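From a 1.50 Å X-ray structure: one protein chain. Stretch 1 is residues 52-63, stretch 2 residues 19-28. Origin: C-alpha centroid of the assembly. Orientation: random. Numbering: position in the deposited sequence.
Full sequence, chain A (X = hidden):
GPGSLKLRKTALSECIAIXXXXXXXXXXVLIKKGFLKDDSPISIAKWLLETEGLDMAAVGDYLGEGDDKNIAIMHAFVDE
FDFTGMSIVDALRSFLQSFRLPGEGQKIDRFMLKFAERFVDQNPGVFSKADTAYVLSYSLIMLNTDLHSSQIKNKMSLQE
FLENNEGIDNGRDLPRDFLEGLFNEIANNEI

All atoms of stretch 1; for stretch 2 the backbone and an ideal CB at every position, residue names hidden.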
# COMPACT_ATOMS: atom_id res chain seq x y z
N GLU A 52 -13.70 -8.34 4.50
CA GLU A 52 -13.09 -9.42 3.74
C GLU A 52 -13.81 -9.57 2.41
O GLU A 52 -14.99 -9.32 2.33
CB GLU A 52 -13.14 -10.73 4.52
CG GLU A 52 -12.26 -10.73 5.75
CD GLU A 52 -12.27 -12.03 6.53
OE1 GLU A 52 -11.56 -12.08 7.56
OE2 GLU A 52 -12.96 -13.00 6.12
N GLY A 53 -13.08 -10.00 1.38
CA GLY A 53 -13.70 -10.32 0.10
C GLY A 53 -13.67 -9.21 -0.93
O GLY A 53 -14.21 -9.38 -2.02
N LEU A 54 -13.05 -8.08 -0.60
CA LEU A 54 -12.90 -7.01 -1.57
C LEU A 54 -11.78 -7.37 -2.53
O LEU A 54 -10.75 -7.92 -2.11
CB LEU A 54 -12.63 -5.66 -0.90
CG LEU A 54 -13.66 -5.17 0.12
CD1 LEU A 54 -13.33 -3.76 0.58
CD2 LEU A 54 -15.08 -5.22 -0.43
N ASP A 55 -11.98 -7.08 -3.80
CA ASP A 55 -10.97 -7.33 -4.81
C ASP A 55 -9.85 -6.30 -4.64
O ASP A 55 -10.10 -5.11 -4.67
CB ASP A 55 -11.59 -7.25 -6.20
CG ASP A 55 -10.62 -7.60 -7.28
OD1 ASP A 55 -9.82 -6.73 -7.64
OD2 ASP A 55 -10.66 -8.75 -7.77
N MET A 56 -8.62 -6.77 -4.44
CA MET A 56 -7.52 -5.86 -4.14
C MET A 56 -7.21 -4.91 -5.28
O MET A 56 -6.74 -3.80 -5.05
CB MET A 56 -6.27 -6.64 -3.76
CG MET A 56 -6.45 -7.32 -2.42
SD MET A 56 -4.87 -7.57 -1.64
CE MET A 56 -4.25 -8.89 -2.67
N ALA A 57 -7.46 -5.35 -6.51
CA ALA A 57 -7.27 -4.47 -7.66
C ALA A 57 -8.36 -3.41 -7.72
O ALA A 57 -8.08 -2.26 -8.03
CB ALA A 57 -7.22 -5.27 -8.95
N ALA A 58 -9.60 -3.79 -7.41
CA ALA A 58 -10.67 -2.81 -7.35
C ALA A 58 -10.40 -1.78 -6.26
O ALA A 58 -10.59 -0.58 -6.47
CB ALA A 58 -12.01 -3.50 -7.13
N VAL A 59 -9.92 -2.24 -5.10
CA VAL A 59 -9.59 -1.33 -4.00
C VAL A 59 -8.47 -0.38 -4.42
O VAL A 59 -8.55 0.83 -4.20
CB VAL A 59 -9.21 -2.10 -2.71
CG1 VAL A 59 -8.67 -1.16 -1.64
CG2 VAL A 59 -10.41 -2.88 -2.18
N GLY A 60 -7.40 -0.92 -5.00
CA GLY A 60 -6.27 -0.10 -5.38
C GLY A 60 -6.65 0.94 -6.42
O GLY A 60 -6.22 2.10 -6.35
N ASP A 61 -7.45 0.54 -7.39
CA ASP A 61 -7.88 1.46 -8.43
C ASP A 61 -8.77 2.56 -7.85
O ASP A 61 -8.66 3.72 -8.24
CB ASP A 61 -8.58 0.70 -9.56
CG ASP A 61 -7.60 -0.00 -10.50
OD1 ASP A 61 -6.40 -0.07 -10.22
OD2 ASP A 61 -8.05 -0.48 -11.56
N TYR A 62 -9.61 2.21 -6.88
CA TYR A 62 -10.49 3.17 -6.21
C TYR A 62 -9.67 4.18 -5.41
O TYR A 62 -9.89 5.38 -5.51
CB TYR A 62 -11.46 2.41 -5.31
CG TYR A 62 -12.43 3.24 -4.51
CD1 TYR A 62 -13.30 4.13 -5.13
CD2 TYR A 62 -12.51 3.11 -3.13
CE1 TYR A 62 -14.22 4.86 -4.39
CE2 TYR A 62 -13.41 3.85 -2.38
CZ TYR A 62 -14.26 4.72 -3.02
OH TYR A 62 -15.17 5.44 -2.29
N LEU A 63 -8.71 3.69 -4.64
CA LEU A 63 -7.85 4.56 -3.85
C LEU A 63 -6.93 5.41 -4.73
O LEU A 63 -6.50 6.49 -4.31
CB LEU A 63 -6.98 3.74 -2.90
CG LEU A 63 -7.72 2.97 -1.80
CD1 LEU A 63 -6.69 2.16 -1.02
CD2 LEU A 63 -8.52 3.89 -0.90
N UNK A 19 -19.41 -3.37 -5.03
CA UNK A 19 -18.14 -2.65 -4.89
C UNK A 19 -17.11 -3.14 -5.90
O UNK A 19 -16.42 -2.35 -6.53
CB UNK A 19 -17.59 -2.81 -3.47
N UNK A 20 -16.99 -4.46 -6.03
CA UNK A 20 -15.97 -5.03 -6.90
C UNK A 20 -16.25 -4.71 -8.36
O UNK A 20 -15.32 -4.65 -9.17
CB UNK A 20 -15.89 -6.54 -6.70
N UNK A 21 -17.52 -4.50 -8.70
CA UNK A 21 -17.91 -4.10 -10.04
C UNK A 21 -17.66 -2.60 -10.28
O UNK A 21 -17.16 -2.20 -11.34
CB UNK A 21 -19.38 -4.43 -10.27
N UNK A 22 -18.05 -1.77 -9.31
CA UNK A 22 -17.86 -0.33 -9.43
C UNK A 22 -17.83 0.29 -8.05
O UNK A 22 -18.88 0.57 -7.49
CB UNK A 22 -18.96 0.30 -10.28
N UNK A 23 -16.63 0.50 -7.51
CA UNK A 23 -16.48 0.98 -6.14
C UNK A 23 -17.33 2.19 -5.76
O UNK A 23 -17.98 2.17 -4.72
CB UNK A 23 -15.01 1.33 -5.90
N UNK A 24 -17.35 3.23 -6.59
CA UNK A 24 -18.09 4.45 -6.24
C UNK A 24 -19.60 4.20 -6.12
O UNK A 24 -20.27 4.85 -5.32
CB UNK A 24 -17.83 5.53 -7.29
N UNK A 25 -20.11 3.25 -6.89
CA UNK A 25 -21.53 2.88 -6.84
C UNK A 25 -21.91 2.18 -5.52
O UNK A 25 -23.07 2.23 -5.11
CB UNK A 25 -21.87 1.97 -8.02
N UNK A 26 -20.95 1.53 -4.88
CA UNK A 26 -21.22 0.78 -3.65
C UNK A 26 -21.38 1.68 -2.43
O UNK A 26 -22.06 1.31 -1.48
CB UNK A 26 -20.09 -0.22 -3.40
N UNK A 27 -20.73 2.85 -2.45
CA UNK A 27 -20.70 3.71 -1.27
C UNK A 27 -22.13 4.12 -0.89
O UNK A 27 -22.55 3.84 0.23
CB UNK A 27 -19.83 4.95 -1.52
N UNK A 28 -22.88 4.75 -1.83
CA UNK A 28 -24.25 5.13 -1.48
C UNK A 28 -25.18 3.95 -1.18
O UNK A 28 -26.18 4.15 -0.51
CB UNK A 28 -24.85 5.96 -2.62

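Position 19 lies in a helix, and its CA-to-CB bond points toward stretch 1. The ideal CB is 4.6 Å from Leu 54 CD2, and beyond it lies an apolar hollow lined by Leu 54, Ala 58, Val 59 and Tyr 62. No charge is offered there, so a long aliphatic or an aromatic side chain would suit. The residue is Phe 19. Its CE1 comes 3.7 Å from Val 59 CG2 and its CD1 4.0 Å from Leu 54 CD2, while its edge meets the face of Tyr 62, the centroids 5.7 Å apart and the planes at 85°.

At position 20 the CB points sideways, 4.4 Å from Asp 55 CB. Nearby, the loop before helix 56-63 presents two backbone groups, the N of Asp 55 and the O of Gly 53. A side chain with an acceptor could take the first, and one with a donor the second; an amide can serve both. The residue is Asn 20. Asp 55 N donates to Asn 20 OD1 at 2.8 Å, nearly straight at 171°, and Asn 20 ND2 gives a weak hydrogen bond to Gly 53 O at 3.4 Å. The amide thus holds the loop whose Asp 55 caps the helix through its own side chain.

Positions 21 and 22 point away from stretch 1, which therefore sets little limit on them; polar residues are suitable, and Asn 21 and Lys 22 are found.

Position 23 points toward stretch 1, its ideal CB only 3.4 Å from Tyr 62 CD1. A compact apolar residue is favored, and phi of -48° is also compatible with proline. Pro 23 sets its CB 3.4 Å from Tyr 62 CD1 and its CG 4.4 Å from Ala 58 CB, a compact puckered ring (C-gamma exo) that fills the space.

Position 24 points sideways and many residues could fit; Lys 24 leads its end away.

Positions 25 and 26 are out of reach; they hold Lys 25 and Ala 26.

Position 27 points toward the end of Tyr 62, its ideal CB 4.8 Å from the OH. A medium aliphatic chain could pack there, and a polar one might seek the hydroxyl. Ile 27 takes the apolar course, its CG1 3.3 Å from Tyr 62 OH and 4.3 Å from Tyr 62 CZ.

Position 28 is out of reach; phi of -64° admits proline among others, and Pro 28 is found.

Stretch 2 (19-28) FNNKPKKAIP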
# COMPACT_ATOMS: atom_id res chain seq x y z
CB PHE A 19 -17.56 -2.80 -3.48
CG PHE A 19 -16.23 -2.12 -3.31
CD1 PHE A 19 -15.04 -2.78 -3.59
CD2 PHE A 19 -16.17 -0.80 -2.91
CE1 PHE A 19 -13.82 -2.13 -3.45
CE2 PHE A 19 -14.96 -0.15 -2.77
CZ PHE A 19 -13.78 -0.81 -3.05
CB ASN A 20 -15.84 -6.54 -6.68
CG ASN A 20 -15.17 -6.89 -5.37
OD1 ASN A 20 -14.41 -6.10 -4.81
ND2 ASN A 20 -15.44 -8.09 -4.87
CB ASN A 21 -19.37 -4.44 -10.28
CG ASN A 21 -19.85 -4.03 -11.66
OD1 ASN A 21 -19.48 -4.63 -12.67
ND2 ASN A 21 -20.69 -3.00 -11.71
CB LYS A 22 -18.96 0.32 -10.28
CG LYS A 22 -18.69 1.80 -10.52
CD LYS A 22 -19.29 2.34 -11.81
CE LYS A 22 -18.61 1.78 -13.05
NZ LYS A 22 -17.13 1.67 -13.01
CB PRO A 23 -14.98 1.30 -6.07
CG PRO A 23 -14.39 0.22 -6.89
CD PRO A 23 -15.32 0.07 -8.06
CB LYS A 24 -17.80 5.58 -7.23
CG LYS A 24 -18.34 5.37 -8.64
CD LYS A 24 -18.31 6.65 -9.45
CE LYS A 24 -19.46 6.69 -10.44
NZ LYS A 24 -19.32 7.78 -11.46
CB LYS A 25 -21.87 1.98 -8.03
CG LYS A 25 -23.33 1.56 -8.15
CD LYS A 25 -23.63 1.02 -9.54
CE LYS A 25 -24.86 0.12 -9.55
NZ LYS A 25 -24.56 -1.25 -9.06
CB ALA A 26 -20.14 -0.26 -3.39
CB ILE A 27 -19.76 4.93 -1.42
CG1 ILE A 27 -18.32 4.50 -1.72
CG2 ILE A 27 -19.80 5.81 -0.17
CD1 ILE A 27 -17.70 3.56 -0.71
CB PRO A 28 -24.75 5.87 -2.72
CG PRO A 28 -23.52 6.29 -3.45
CD PRO A 28 -22.54 5.19 -3.19
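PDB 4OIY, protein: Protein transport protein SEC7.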